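Local coordinates for protein (sliding clamp) (Enterobacteria phage RB69, PDB 1B77) that probably encircles DNA as a three-subunit ring and tethers the phage DNA polymerase to it, acting as the polymerase's processivity factor, at residues S16-I21 against R32-T37; I135-I140 against N150-V155; F180-A185 against Y216-E221; K188-N193 against S212-V217; Y194-W199 against A207-S212. One frame throughout, in Å; residues are numbered along the deposited sequence.

How the contacts relate
Contacts 3, 4 and 5 are grouped round one beta-sheet. Contact 5 pairs strands 194-201 and 204-210, and strand 215-219, shared by contacts 3 and 4, runs beside the second of them. The centres of contacts 4 and 5 are about 8 Å apart, and Tyr-216 N lies 2.8 Å from Phe-209 O, a probable hydrogen bond. Contact 3 leads from there to a second beta-sheet, where contact 2 lies about 11 Å away between centres; there Ile-138 O meets Ile-182 N at 2.8 Å. Contact 1, at the turn between strands 28-32 and 38-44 in the N-terminal part, meets contact 3 at Thr-37 O and Ala-219 N, 3.0 Å apart, and is about 22 Å from contact 2 between centres.

Contact 1: residues S16-I21 against R32-T37; sequences SINSGI and RAVNGT
Asn-18 and Ala-33 bring the two backbones together, their CA atoms 5.0 Å apart, at a place where neither chain is helix or strand. Ala-33 to Gly-36 form a type I beta turn, closed by Gly-36 N donating to Ala-33 O at 2.9 Å, and the positive phi of Gly-36 is one that favours glycine. One direct hydrogen bond joins the segments: Asn-18 ND2 donates to Arg-32 O at 2.7 Å, with an N-H...O angle of 163°. The first torsion of Asn-18 sets CG anti to its backbone N (chi1 -172°). The acceptor lies close to the plane of the Asn-18 amide, whereas the donor is tilted by 21° from the carbonyl plane of Arg-32. At its other end the same amide accepts from Gly-20 N through OD1 at 3.0 Å, the donor standing above the carbonyl plane. Bonds at both ends fix the rotation of the group. A water adds a second, indirect link, giving a hydrogen bond to Ile-17 O and taking one from Val-34 N, each at 2.8 Å. Beside it the apolar part of the contact is small: Ile-17 CG2 meets Ala-33 CB at 4.0 Å, while the same isoleucine also packs on Thr-38 and Ala-40 of strand 38-44. The bond from Gly-20 N makes residues 18-20 an Asx turn, and Asn-35 OD1 forms another by accepting from Thr-37 N. Here an Asx turn in the loop after helix 5-15 docks on the connection of the beta hairpin 28-32/38-44, in the N-terminal, processivity-factor part of the protein.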
# COMPACT_ATOMS: atom_id res chain seq x y z
N SER A 16 -14.05 13.13 -6.58
CA SER A 16 -14.29 12.60 -5.25
C SER A 16 -15.62 13.15 -4.73
O SER A 16 -16.19 12.64 -3.77
CB SER A 16 -13.15 12.99 -4.30
OG SER A 16 -13.22 14.36 -3.98
N ILE A 17 -16.12 14.21 -5.38
CA ILE A 17 -17.40 14.79 -4.98
C ILE A 17 -18.54 14.10 -5.74
O ILE A 17 -19.60 13.84 -5.17
CB ILE A 17 -17.45 16.30 -5.26
CG1 ILE A 17 -16.41 17.02 -4.41
CG2 ILE A 17 -18.86 16.84 -4.97
CD1 ILE A 17 -16.36 18.51 -4.59
N ASN A 18 -18.30 13.82 -7.01
CA ASN A 18 -19.27 13.16 -7.89
C ASN A 18 -18.38 12.38 -8.88
O ASN A 18 -17.54 12.97 -9.56
CB ASN A 18 -20.11 14.20 -8.65
CG ASN A 18 -21.27 13.58 -9.45
OD1 ASN A 18 -21.17 12.46 -9.96
ND2 ASN A 18 -22.37 14.31 -9.56
N SER A 19 -18.56 11.07 -8.95
CA SER A 19 -17.75 10.24 -9.84
C SER A 19 -17.92 10.60 -11.32
O SER A 19 -17.10 10.20 -12.16
CB SER A 19 -18.08 8.76 -9.62
OG SER A 19 -19.47 8.53 -9.78
N GLY A 20 -18.97 11.34 -11.65
CA GLY A 20 -19.19 11.71 -13.03
C GLY A 20 -19.22 13.22 -13.17
O GLY A 20 -19.23 13.94 -12.18
N ILE A 21 -19.22 13.71 -14.40
CA ILE A 21 -19.26 15.15 -14.60
C ILE A 21 -19.69 15.57 -16.00
O ILE A 21 -19.62 14.78 -16.95
CB ILE A 21 -17.88 15.78 -14.31
CG1 ILE A 21 -17.99 17.30 -14.21
CG2 ILE A 21 -16.90 15.40 -15.39
CD1 ILE A 21 -16.74 17.95 -13.69
N ARG A 32 -21.49 18.84 -8.71
CA ARG A 32 -22.30 18.82 -7.50
C ARG A 32 -22.57 17.37 -7.14
O ARG A 32 -22.80 16.54 -8.02
CB ARG A 32 -23.61 19.59 -7.73
CG ARG A 32 -24.57 19.50 -6.56
CD ARG A 32 -25.68 20.55 -6.64
NE ARG A 32 -26.65 20.36 -5.57
CZ ARG A 32 -27.64 21.20 -5.28
NH1 ARG A 32 -27.80 22.31 -5.98
NH2 ARG A 32 -28.47 20.92 -4.28
N ALA A 33 -22.54 17.07 -5.85
CA ALA A 33 -22.77 15.72 -5.37
C ALA A 33 -24.18 15.22 -5.70
O ALA A 33 -25.12 16.01 -5.82
CB ALA A 33 -22.53 15.65 -3.87
N VAL A 34 -24.31 13.91 -5.85
CA VAL A 34 -25.60 13.31 -6.14
C VAL A 34 -26.60 13.69 -5.06
O VAL A 34 -27.76 13.96 -5.36
CB VAL A 34 -25.48 11.77 -6.20
CG1 VAL A 34 -26.87 11.13 -6.33
CG2 VAL A 34 -24.61 11.37 -7.40
N ASN A 35 -26.15 13.73 -3.80
CA ASN A 35 -27.03 14.07 -2.68
C ASN A 35 -27.16 15.58 -2.48
O ASN A 35 -27.78 16.03 -1.51
CB ASN A 35 -26.54 13.42 -1.39
CG ASN A 35 -25.18 13.94 -0.97
OD1 ASN A 35 -24.77 15.03 -1.35
ND2 ASN A 35 -24.48 13.18 -0.14
N GLY A 36 -26.58 16.35 -3.39
CA GLY A 36 -26.67 17.80 -3.32
C GLY A 36 -26.01 18.55 -2.18
O GLY A 36 -26.15 19.77 -2.09
N THR A 37 -25.28 17.85 -1.31
CA THR A 37 -24.62 18.49 -0.18
C THR A 37 -23.38 19.32 -0.51
O THR A 37 -23.13 20.35 0.13
CB THR A 37 -24.21 17.45 0.87
OG1 THR A 37 -23.23 16.57 0.30
CG2 THR A 37 -25.41 16.65 1.31
O HOH W 1 -21.95 12.40 -5.50

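Contact 2: residues I135-I140 against N150-V155; sequences IDTIAI and NGYNKV
Thr-137 pairs with Tyr-152 and Ala-139 with Asn-150 where strands 137-140 and 150-152 run antiparallel, 155° between their directions, as the two arms of a beta hairpin. Tyr-152 N donates to Thr-137 O at 2.8 Å, nearly along the C=O axis. The return bonds are poorer, because Asp-136 and Thr-137 both face Tyr-152 in a classic beta bulge: Tyr-152 O takes two weak bonds, from Asp-136 N at 3.0 Å and from Thr-137 N at 3.4 Å. From within the bulge, the carboxylate of Asp-136 reaches the continuation of the opposite strand. Its CG sits between the backbone N and the carbonyl carbon (chi1 61°), and OD1 accepts from Lys-154 N at 2.6 Å through its syn lone pair. The side chains of Asp-136 and Lys-154 cross at about a right angle, with OD2 3.2 Å from Lys-154 CB; the ammonium group itself is bound by Ser-158 O. On the face carrying Thr-137, Ala-139 and Tyr-152, the tyrosine ring presents its edge: CE1 touches Ala-139 CB at 3.8 Å, and Thr-137 O lies in the ring plane. On the other face Ile-135 folds over Gly-151, its CG2 3.6 Å from Gly-151 CA. Thr-137 OG1, buried by this contact, has no hydrogen-bonding partner in the model. The chemistry is therefore uneven: Asp-136 OD1 holds the backbone just after Tyr-152, yet lies 3.1 Å from Tyr-152 O, a second acceptor, and this proximity may slightly raise the carboxylate's pKa, offset by the short bond from Lys-154 N.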
# COMPACT_ATOMS: atom_id res chain seq x y z
N ILE A 135 -14.47 11.83 14.12
CA ILE A 135 -15.23 13.07 14.10
C ILE A 135 -16.01 13.05 12.80
O ILE A 135 -15.42 13.08 11.72
CB ILE A 135 -14.30 14.31 14.14
CG1 ILE A 135 -13.53 14.33 15.47
CG2 ILE A 135 -15.13 15.59 13.98
CD1 ILE A 135 -12.58 15.50 15.63
N ASP A 136 -17.33 12.98 12.89
CA ASP A 136 -18.18 12.93 11.71
C ASP A 136 -18.92 14.25 11.48
O ASP A 136 -19.62 14.40 10.47
CB ASP A 136 -19.18 11.79 11.83
CG ASP A 136 -20.11 11.95 13.03
OD1 ASP A 136 -19.85 12.82 13.88
OD2 ASP A 136 -21.09 11.18 13.12
N THR A 137 -18.75 15.19 12.39
CA THR A 137 -19.42 16.47 12.27
C THR A 137 -18.67 17.57 13.00
O THR A 137 -18.14 17.35 14.09
CB THR A 137 -20.84 16.42 12.86
OG1 THR A 137 -20.75 16.28 14.28
CG2 THR A 137 -21.62 15.23 12.31
N ILE A 138 -18.61 18.75 12.39
CA ILE A 138 -17.95 19.88 13.01
C ILE A 138 -18.95 21.02 13.15
O ILE A 138 -19.97 21.04 12.45
CB ILE A 138 -16.75 20.40 12.17
CG1 ILE A 138 -17.25 20.92 10.82
CG2 ILE A 138 -15.74 19.29 11.97
CD1 ILE A 138 -16.20 21.64 10.02
N ALA A 139 -18.67 21.94 14.05
CA ALA A 139 -19.52 23.09 14.27
C ALA A 139 -18.67 24.35 14.33
O ALA A 139 -17.71 24.43 15.10
CB ALA A 139 -20.31 22.94 15.57
N ILE A 140 -19.00 25.33 13.50
CA ILE A 140 -18.27 26.60 13.48
C ILE A 140 -19.10 27.57 14.30
O ILE A 140 -20.24 27.88 13.95
CB ILE A 140 -18.09 27.10 12.03
CG1 ILE A 140 -17.43 25.99 11.19
CG2 ILE A 140 -17.20 28.34 12.00
CD1 ILE A 140 -17.40 26.25 9.70
N ASN A 150 -15.43 23.23 16.33
CA ASN A 150 -15.44 22.12 17.28
C ASN A 150 -15.80 20.85 16.52
O ASN A 150 -16.69 20.86 15.66
CB ASN A 150 -16.47 22.36 18.39
CG ASN A 150 -16.09 23.49 19.31
OD1 ASN A 150 -15.00 23.52 19.87
ND2 ASN A 150 -17.00 24.45 19.46
N GLY A 151 -15.10 19.76 16.83
CA GLY A 151 -15.36 18.50 16.16
C GLY A 151 -16.03 17.51 17.10
O GLY A 151 -15.60 17.36 18.24
N TYR A 152 -17.07 16.84 16.61
CA TYR A 152 -17.80 15.89 17.44
C TYR A 152 -18.03 14.54 16.75
O TYR A 152 -17.79 14.38 15.56
CB TYR A 152 -19.19 16.43 17.80
CG TYR A 152 -19.24 17.83 18.37
CD1 TYR A 152 -19.16 18.94 17.53
CD2 TYR A 152 -19.41 18.03 19.73
CE1 TYR A 152 -19.26 20.23 18.05
CE2 TYR A 152 -19.51 19.31 20.26
CZ TYR A 152 -19.44 20.40 19.42
OH TYR A 152 -19.55 21.66 19.96
N ASN A 153 -18.50 13.58 17.54
CA ASN A 153 -18.83 12.26 17.02
C ASN A 153 -20.34 12.17 17.22
O ASN A 153 -20.82 11.70 18.25
CB ASN A 153 -18.15 11.15 17.82
CG ASN A 153 -18.36 9.78 17.20
OD1 ASN A 153 -19.48 9.44 16.80
ND2 ASN A 153 -17.30 9.00 17.11
N LYS A 154 -21.07 12.66 16.22
CA LYS A 154 -22.53 12.68 16.22
C LYS A 154 -23.17 11.36 16.66
O LYS A 154 -24.20 11.35 17.34
CB LYS A 154 -23.02 13.03 14.81
CG LYS A 154 -24.52 13.16 14.65
CD LYS A 154 -25.06 14.40 15.31
CE LYS A 154 -26.52 14.61 14.95
NZ LYS A 154 -27.04 15.88 15.53
N VAL A 155 -22.55 10.25 16.28
CA VAL A 155 -23.08 8.94 16.63
C VAL A 155 -23.24 8.73 18.14
O VAL A 155 -24.33 8.38 18.61
CB VAL A 155 -22.18 7.82 16.07
CG1 VAL A 155 -22.79 6.46 16.36
CG2 VAL A 155 -22.00 8.01 14.56

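Contact 3: residues F180-A185 against Y216-E221; sequences FVINMA and YVIAME
Met-220 reaches in between Phe-180 and Ile-182, and its orientation governs the contact. With CG anti to the carbonyl carbon (chi1 -64°) and an extended chain beyond it, the thioether reaches both residues. SD lies 3.3 Å from Phe-180 CB and 4.5 Å from the centroid of the Phe-180 ring. The sulfur is 55° off the ring normal, so it comes at the ring obliquely, and the two side chains cross obliquely as well. The methyl CE carries the contact on to Ile-182, touching its CD1 at 3.6 Å. Nearer the backbone, Glu-221 meets Val-181 at about a right angle: the aliphatic CG of the glutamate lies 3.7 Å from Val-181 CG1. Between the backbones, Glu-221 N donates to Val-181 O at 2.8 Å in a nearly straight bond. The Glu-221 carboxylate is linked to the backbones by a water, which donates to OE2 at 2.6 Å and to Ala-219 O, and accepts from Asn-183 N. Three hydrogen bonds thus hold that water between the segments. Ile-218 adds an apolar touch through its CG2 against that of Ile-182. The touching parts run 101° apart, so this is a crossing and no strand pairing. Leu-198 of strand 194-201 packs on both Phe-180 and Met-220, and Ser-224 OG bonds to Val-181 N. The centre is a Met-aromatic contact, set where strand 178-183 of the five-stranded antiparallel sheet meets the chain leaving strand 215-219 of the six-stranded one, in the C-terminal part of this probably DNA-encircling protein.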
# COMPACT_ATOMS: atom_id res chain seq x y z
N PHE A 180 -22.98 26.86 13.35
CA PHE A 180 -23.21 26.21 12.06
C PHE A 180 -22.62 24.81 12.06
O PHE A 180 -21.42 24.62 12.30
CB PHE A 180 -22.59 27.04 10.92
CG PHE A 180 -23.16 28.42 10.80
CD1 PHE A 180 -24.42 28.63 10.26
CD2 PHE A 180 -22.42 29.53 11.21
CE1 PHE A 180 -24.95 29.93 10.13
CE2 PHE A 180 -22.94 30.82 11.09
CZ PHE A 180 -24.20 31.02 10.54
N VAL A 181 -23.47 23.82 11.79
CA VAL A 181 -23.07 22.42 11.78
C VAL A 181 -22.81 21.87 10.38
O VAL A 181 -23.64 22.01 9.48
CB VAL A 181 -24.15 21.56 12.46
CG1 VAL A 181 -23.70 20.10 12.52
CG2 VAL A 181 -24.44 22.10 13.84
N ILE A 182 -21.67 21.21 10.21
CA ILE A 182 -21.30 20.63 8.93
C ILE A 182 -20.97 19.14 9.02
O ILE A 182 -20.23 18.72 9.90
CB ILE A 182 -20.08 21.37 8.31
CG1 ILE A 182 -20.49 22.79 7.91
CG2 ILE A 182 -19.54 20.61 7.11
CD1 ILE A 182 -19.35 23.64 7.41
N ASN A 183 -21.54 18.36 8.11
CA ASN A 183 -21.28 16.93 8.07
C ASN A 183 -19.87 16.78 7.48
O ASN A 183 -19.64 17.13 6.32
CB ASN A 183 -22.31 16.22 7.19
CG ASN A 183 -21.98 14.75 6.94
OD1 ASN A 183 -21.32 14.10 7.75
ND2 ASN A 183 -22.45 14.22 5.81
N MET A 184 -18.95 16.28 8.28
CA MET A 184 -17.58 16.14 7.82
C MET A 184 -17.42 15.37 6.52
O MET A 184 -16.43 15.54 5.82
CB MET A 184 -16.72 15.48 8.90
CG MET A 184 -15.25 15.74 8.71
SD MET A 184 -14.66 17.29 9.45
CE MET A 184 -15.66 18.50 8.69
N ALA A 185 -18.40 14.54 6.19
CA ALA A 185 -18.33 13.76 4.97
C ALA A 185 -18.43 14.63 3.72
O ALA A 185 -18.15 14.17 2.62
CB ALA A 185 -19.42 12.71 4.96
N TYR A 216 -15.87 26.11 -2.95
CA TYR A 216 -16.80 25.05 -2.59
C TYR A 216 -17.98 25.63 -1.83
O TYR A 216 -17.82 26.59 -1.07
CB TYR A 216 -16.17 24.00 -1.68
CG TYR A 216 -14.93 23.31 -2.20
CD1 TYR A 216 -13.67 23.87 -2.00
CD2 TYR A 216 -15.01 22.07 -2.83
CE1 TYR A 216 -12.52 23.21 -2.40
CE2 TYR A 216 -13.84 21.40 -3.24
CZ TYR A 216 -12.61 21.98 -3.02
OH TYR A 216 -11.45 21.32 -3.37
N VAL A 217 -19.16 25.06 -2.06
CA VAL A 217 -20.36 25.47 -1.34
C VAL A 217 -20.92 24.20 -0.70
O VAL A 217 -21.25 23.23 -1.38
CB VAL A 217 -21.44 26.08 -2.26
CG1 VAL A 217 -22.75 26.27 -1.46
CG2 VAL A 217 -20.98 27.45 -2.79
N ILE A 218 -20.99 24.21 0.62
CA ILE A 218 -21.47 23.06 1.35
C ILE A 218 -22.70 23.38 2.17
O ILE A 218 -22.73 24.36 2.93
CB ILE A 218 -20.37 22.51 2.28
CG1 ILE A 218 -19.14 22.13 1.45
CG2 ILE A 218 -20.89 21.32 3.05
CD1 ILE A 218 -17.88 21.93 2.26
N ALA A 219 -23.73 22.56 2.01
CA ALA A 219 -24.97 22.73 2.75
C ALA A 219 -24.71 22.40 4.21
O ALA A 219 -23.90 21.52 4.51
CB ALA A 219 -26.05 21.81 2.19
N MET A 220 -25.37 23.10 5.11
CA MET A 220 -25.18 22.84 6.53
C MET A 220 -26.37 22.09 7.12
O MET A 220 -27.45 22.05 6.53
CB MET A 220 -24.94 24.15 7.28
CG MET A 220 -23.65 24.84 6.87
SD MET A 220 -23.35 26.39 7.75
CE MET A 220 -21.62 26.48 7.65
N GLU A 221 -26.16 21.48 8.28
CA GLU A 221 -27.18 20.68 8.94
C GLU A 221 -28.37 21.42 9.53
O GLU A 221 -28.30 22.61 9.82
CB GLU A 221 -26.54 19.81 10.02
CG GLU A 221 -25.41 18.95 9.47
CD GLU A 221 -25.84 18.17 8.26
OE1 GLU A 221 -26.83 17.41 8.37
OE2 GLU A 221 -25.21 18.33 7.19
O HOH W 2 -23.15 19.33 5.99

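Contact 4: residues K188-N193 against S212-V217; sequences KIQPGN and SQVSYV
The loop between strands 178-183 and 194-201 is held on strand 215-219 by one aromatic residue, Tyr-216, whose ring is covered by Ile-189 and whose hydroxyl is met by Gln-190. Gln-190 N donates to Tyr-216 OH at 3.0 Å in an almost straight bond (172°), and the hydroxyl is also bonded to Asn-13 OD1, so two partners grip it. Ile-189 takes one face of the ring: its CG1 is 4.0 Å from the Tyr-216 centroid and 18° off the normal, a CH-pi contact shifted toward the rim. The backbone joins in on that face, with Ile-189 CA 3.7 Å from Tyr-216 CZ. Val-214, two residues before the tyrosine on its own chain, puts CG1 over the opposite face, 3.6 Å above the Tyr-216 ring plane, and the ring is thereby sandwiched. Gln-190 has CG between its backbone N and carbonyl carbon (chi1 66°), which sets that carbon 3.4 Å from Tyr-216 OH. Farther along, a water joins the ends of the segments, donating to Asn-193 O at 2.9 Å and accepting from Ser-212 N at 3.1 Å. Helix 5-15 borders the contact: Asn-13 ND2 bonds to Lys-188 O, and Ile-10 and Phe-14 touch Val-214. Strand 38-44 meets it through Ala-42, against Val-214, and Ala-40, against Tyr-216, while Tyr-194 of strand 194-201 packs on both Ile-189 and Tyr-216.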
# COMPACT_ATOMS: atom_id res chain seq x y z
N LYS A 188 -14.91 17.71 1.18
CA LYS A 188 -14.01 17.19 0.15
C LYS A 188 -13.15 18.34 -0.39
O LYS A 188 -12.97 18.48 -1.59
CB LYS A 188 -14.81 16.59 -1.01
CG LYS A 188 -15.92 15.63 -0.60
CD LYS A 188 -15.38 14.29 -0.14
CE LYS A 188 -16.50 13.39 0.37
NZ LYS A 188 -17.56 13.16 -0.66
N ILE A 189 -12.63 19.16 0.52
CA ILE A 189 -11.81 20.31 0.17
C ILE A 189 -10.34 19.93 -0.02
O ILE A 189 -9.72 19.39 0.89
CB ILE A 189 -11.89 21.38 1.28
CG1 ILE A 189 -13.29 21.98 1.32
CG2 ILE A 189 -10.86 22.46 1.05
CD1 ILE A 189 -14.34 21.06 1.86
N GLN A 190 -9.78 20.24 -1.18
CA GLN A 190 -8.37 19.92 -1.42
C GLN A 190 -7.48 20.83 -0.56
O GLN A 190 -7.91 21.90 -0.14
CB GLN A 190 -8.02 20.10 -2.91
CG GLN A 190 -8.09 21.54 -3.42
CD GLN A 190 -7.56 21.68 -4.85
OE1 GLN A 190 -7.31 22.78 -5.32
NE2 GLN A 190 -7.40 20.56 -5.53
N PRO A 191 -6.24 20.41 -0.26
CA PRO A 191 -5.37 21.25 0.57
C PRO A 191 -5.15 22.69 0.08
O PRO A 191 -5.03 22.94 -1.11
CB PRO A 191 -4.07 20.45 0.62
CG PRO A 191 -4.11 19.63 -0.63
CD PRO A 191 -5.55 19.18 -0.66
N GLY A 192 -5.11 23.62 1.03
CA GLY A 192 -4.92 25.03 0.70
C GLY A 192 -5.46 25.99 1.75
O GLY A 192 -5.99 25.55 2.78
N ASN A 193 -5.31 27.29 1.49
CA ASN A 193 -5.80 28.34 2.38
C ASN A 193 -7.18 28.77 1.88
O ASN A 193 -7.37 28.99 0.68
CB ASN A 193 -4.86 29.54 2.36
CG ASN A 193 -3.46 29.21 2.83
OD1 ASN A 193 -3.26 28.85 3.99
ND2 ASN A 193 -2.49 29.32 1.94
N SER A 212 -7.65 30.46 -4.01
CA SER A 212 -7.30 31.06 -5.28
C SER A 212 -7.52 30.08 -6.42
O SER A 212 -7.54 30.46 -7.59
CB SER A 212 -5.84 31.50 -5.26
OG SER A 212 -4.99 30.39 -5.02
N GLN A 213 -7.69 28.80 -6.08
CA GLN A 213 -7.89 27.76 -7.08
C GLN A 213 -9.30 27.19 -7.20
O GLN A 213 -9.77 26.91 -8.29
CB GLN A 213 -6.93 26.59 -6.81
CG GLN A 213 -5.62 26.66 -7.56
CD GLN A 213 -4.77 25.42 -7.34
OE1 GLN A 213 -5.25 24.28 -7.46
NE2 GLN A 213 -3.49 25.63 -7.03
N VAL A 214 -9.98 27.01 -6.07
CA VAL A 214 -11.31 26.42 -6.11
C VAL A 214 -12.27 27.03 -5.08
O VAL A 214 -11.85 27.51 -4.04
CB VAL A 214 -11.24 24.89 -5.86
CG1 VAL A 214 -12.64 24.27 -5.89
CG2 VAL A 214 -10.36 24.23 -6.90
N SER A 215 -13.56 26.99 -5.40
CA SER A 215 -14.60 27.49 -4.49
C SER A 215 -15.57 26.35 -4.22
O SER A 215 -16.02 25.70 -5.15
CB SER A 215 -15.36 28.66 -5.11
OG SER A 215 -14.66 29.88 -4.94
N TYR A 216 -15.87 26.11 -2.95
CA TYR A 216 -16.80 25.05 -2.59
C TYR A 216 -17.98 25.63 -1.83
O TYR A 216 -17.82 26.59 -1.07
CB TYR A 216 -16.17 24.00 -1.68
CG TYR A 216 -14.93 23.31 -2.20
CD1 TYR A 216 -13.67 23.87 -2.00
CD2 TYR A 216 -15.01 22.07 -2.83
CE1 TYR A 216 -12.52 23.21 -2.40
CE2 TYR A 216 -13.84 21.40 -3.24
CZ TYR A 216 -12.61 21.98 -3.02
OH TYR A 216 -11.45 21.32 -3.37
N VAL A 217 -19.16 25.06 -2.06
CA VAL A 217 -20.36 25.47 -1.34
C VAL A 217 -20.92 24.20 -0.70
O VAL A 217 -21.25 23.23 -1.38
CB VAL A 217 -21.44 26.08 -2.26
CG1 VAL A 217 -22.75 26.27 -1.46
CG2 VAL A 217 -20.98 27.45 -2.79
O HOH W 3 -6.03 30.43 -1.41

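Contact 5: residues Y194-W199 against A207-S212; sequences YKVMLW and AKFESS
Met-197 bends at chi3 (-85°), and this turn lays CE against the stem of Lys-208, whose chain is extended. The two side chains run side by side, pointing the same way, and the fit is tight: Met-197 CE is 3.3 Å from Lys-208 CD. A second bend, chi3 of 62° in Lys-195, places its CE 3.3 Å from Glu-210 OE1. Lys-195 NZ completes a salt bridge to that same Glu-210 OE1 at 3.6 Å, again between side chains lying alongside each other. These pairs share one face of a beta hairpin, strand 194-199 running at 165° to strand 207-210, that is, antiparallel, in the six-stranded sheet. Lys-195 with Glu-210 and Met-197 with Lys-208 are the hydrogen-bonded pairs, each exchanging two backbone bonds. Val-196 and Leu-198 occupy the other face, with Phe-209 and Ala-207 as their non-hydrogen-bonded partners. Val-196 CG2 meets Phe-209 CD2 at 3.8 Å, and CG1 of the same valine stands over the face of the ring, toward its rim. Leu-198 CD2 touches Ala-207 CB at 3.7 Å, with Met-220 packed on both residues. Beyond the last bridge, Ser-211 CB makes a CH-pi contact with Tyr-194, 3.9 Å from the ring centroid. A water donates to Tyr-194 OH and also bonds to Ser-211 OG; the tyrosine hydroxyl is further bonded to Gln-190 O, and the serine hydroxyl to Val-214 N and Gln-213 N.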
# COMPACT_ATOMS: atom_id res chain seq x y z
N TYR A 194 -8.14 28.88 2.79
CA TYR A 194 -9.47 29.26 2.37
C TYR A 194 -10.13 30.38 3.14
O TYR A 194 -9.96 30.52 4.35
CB TYR A 194 -10.41 28.04 2.45
CG TYR A 194 -10.04 26.92 1.52
CD1 TYR A 194 -9.00 26.04 1.82
CD2 TYR A 194 -10.71 26.75 0.31
CE1 TYR A 194 -8.64 25.02 0.94
CE2 TYR A 194 -10.36 25.75 -0.58
CZ TYR A 194 -9.32 24.89 -0.26
OH TYR A 194 -8.99 23.90 -1.16
N LYS A 195 -10.89 31.19 2.41
CA LYS A 195 -11.68 32.26 2.99
C LYS A 195 -12.99 31.52 3.26
O LYS A 195 -13.55 30.91 2.36
CB LYS A 195 -11.90 33.39 1.98
CG LYS A 195 -12.88 34.45 2.46
CD LYS A 195 -12.77 35.74 1.65
CE LYS A 195 -13.11 35.52 0.18
NZ LYS A 195 -13.00 36.79 -0.60
N VAL A 196 -13.48 31.57 4.50
CA VAL A 196 -14.71 30.88 4.85
C VAL A 196 -15.89 31.82 5.04
O VAL A 196 -15.90 32.63 5.96
CB VAL A 196 -14.53 30.07 6.14
CG1 VAL A 196 -15.80 29.29 6.47
CG2 VAL A 196 -13.34 29.14 6.00
N MET A 197 -16.88 31.70 4.17
CA MET A 197 -18.06 32.55 4.26
C MET A 197 -19.29 31.74 4.70
O MET A 197 -19.72 30.82 4.01
CB MET A 197 -18.30 33.20 2.90
CG MET A 197 -17.10 34.00 2.44
SD MET A 197 -17.26 34.54 0.76
CE MET A 197 -16.65 33.09 -0.12
N LEU A 198 -19.83 32.12 5.85
CA LEU A 198 -20.98 31.43 6.42
C LEU A 198 -22.27 32.23 6.24
O LEU A 198 -22.30 33.45 6.44
CB LEU A 198 -20.72 31.17 7.90
CG LEU A 198 -19.38 30.47 8.15
CD1 LEU A 198 -19.02 30.52 9.62
CD2 LEU A 198 -19.45 29.04 7.65
N TRP A 199 -23.34 31.54 5.87
CA TRP A 199 -24.62 32.19 5.64
C TRP A 199 -25.81 31.49 6.25
O TRP A 199 -25.97 30.28 6.13
CB TRP A 199 -24.88 32.32 4.14
CG TRP A 199 -26.26 32.78 3.82
CD1 TRP A 199 -26.78 34.03 3.99
CD2 TRP A 199 -27.31 31.99 3.24
NE1 TRP A 199 -28.07 34.07 3.54
CE2 TRP A 199 -28.43 32.84 3.07
CE3 TRP A 199 -27.41 30.65 2.83
CZ2 TRP A 199 -29.63 32.39 2.52
CZ3 TRP A 199 -28.61 30.21 2.28
CH2 TRP A 199 -29.70 31.08 2.13
N ALA A 207 -22.36 27.16 3.59
CA ALA A 207 -21.01 27.66 3.78
C ALA A 207 -20.26 27.65 2.46
O ALA A 207 -20.51 26.81 1.59
CB ALA A 207 -20.27 26.79 4.79
N LYS A 208 -19.34 28.59 2.31
CA LYS A 208 -18.54 28.67 1.10
C LYS A 208 -17.07 28.75 1.49
O LYS A 208 -16.69 29.55 2.35
CB LYS A 208 -18.93 29.89 0.27
CG LYS A 208 -18.06 30.06 -0.96
CD LYS A 208 -18.59 31.13 -1.90
CE LYS A 208 -17.63 31.35 -3.05
NZ LYS A 208 -18.13 32.39 -3.99
N PHE A 209 -16.26 27.88 0.89
CA PHE A 209 -14.83 27.88 1.15
C PHE A 209 -14.17 28.28 -0.15
O PHE A 209 -14.30 27.59 -1.17
CB PHE A 209 -14.33 26.50 1.57
CG PHE A 209 -14.82 26.07 2.93
CD1 PHE A 209 -16.16 25.75 3.13
CD2 PHE A 209 -13.93 25.98 4.00
CE1 PHE A 209 -16.61 25.35 4.38
CE2 PHE A 209 -14.38 25.57 5.25
CZ PHE A 209 -15.72 25.26 5.44
N GLU A 210 -13.45 29.39 -0.12
CA GLU A 210 -12.81 29.88 -1.32
C GLU A 210 -11.30 30.05 -1.24
O GLU A 210 -10.77 30.66 -0.30
CB GLU A 210 -13.45 31.19 -1.73
CG GLU A 210 -12.84 31.78 -2.97
CD GLU A 210 -13.59 33.00 -3.45
OE1 GLU A 210 -13.77 33.94 -2.64
OE2 GLU A 210 -13.99 33.02 -4.63
N SER A 211 -10.62 29.50 -2.24
CA SER A 211 -9.18 29.61 -2.34
C SER A 211 -8.92 30.26 -3.69
O SER A 211 -9.85 30.57 -4.42
CB SER A 211 -8.52 28.23 -2.31
OG SER A 211 -8.87 27.46 -3.45
N SER A 212 -7.65 30.46 -4.01
CA SER A 212 -7.30 31.06 -5.28
C SER A 212 -7.52 30.08 -6.42
O SER A 212 -7.54 30.46 -7.59
CB SER A 212 -5.84 31.50 -5.26
OG SER A 212 -4.99 30.39 -5.02
O HOH W 4 -7.48 25.20 -3.41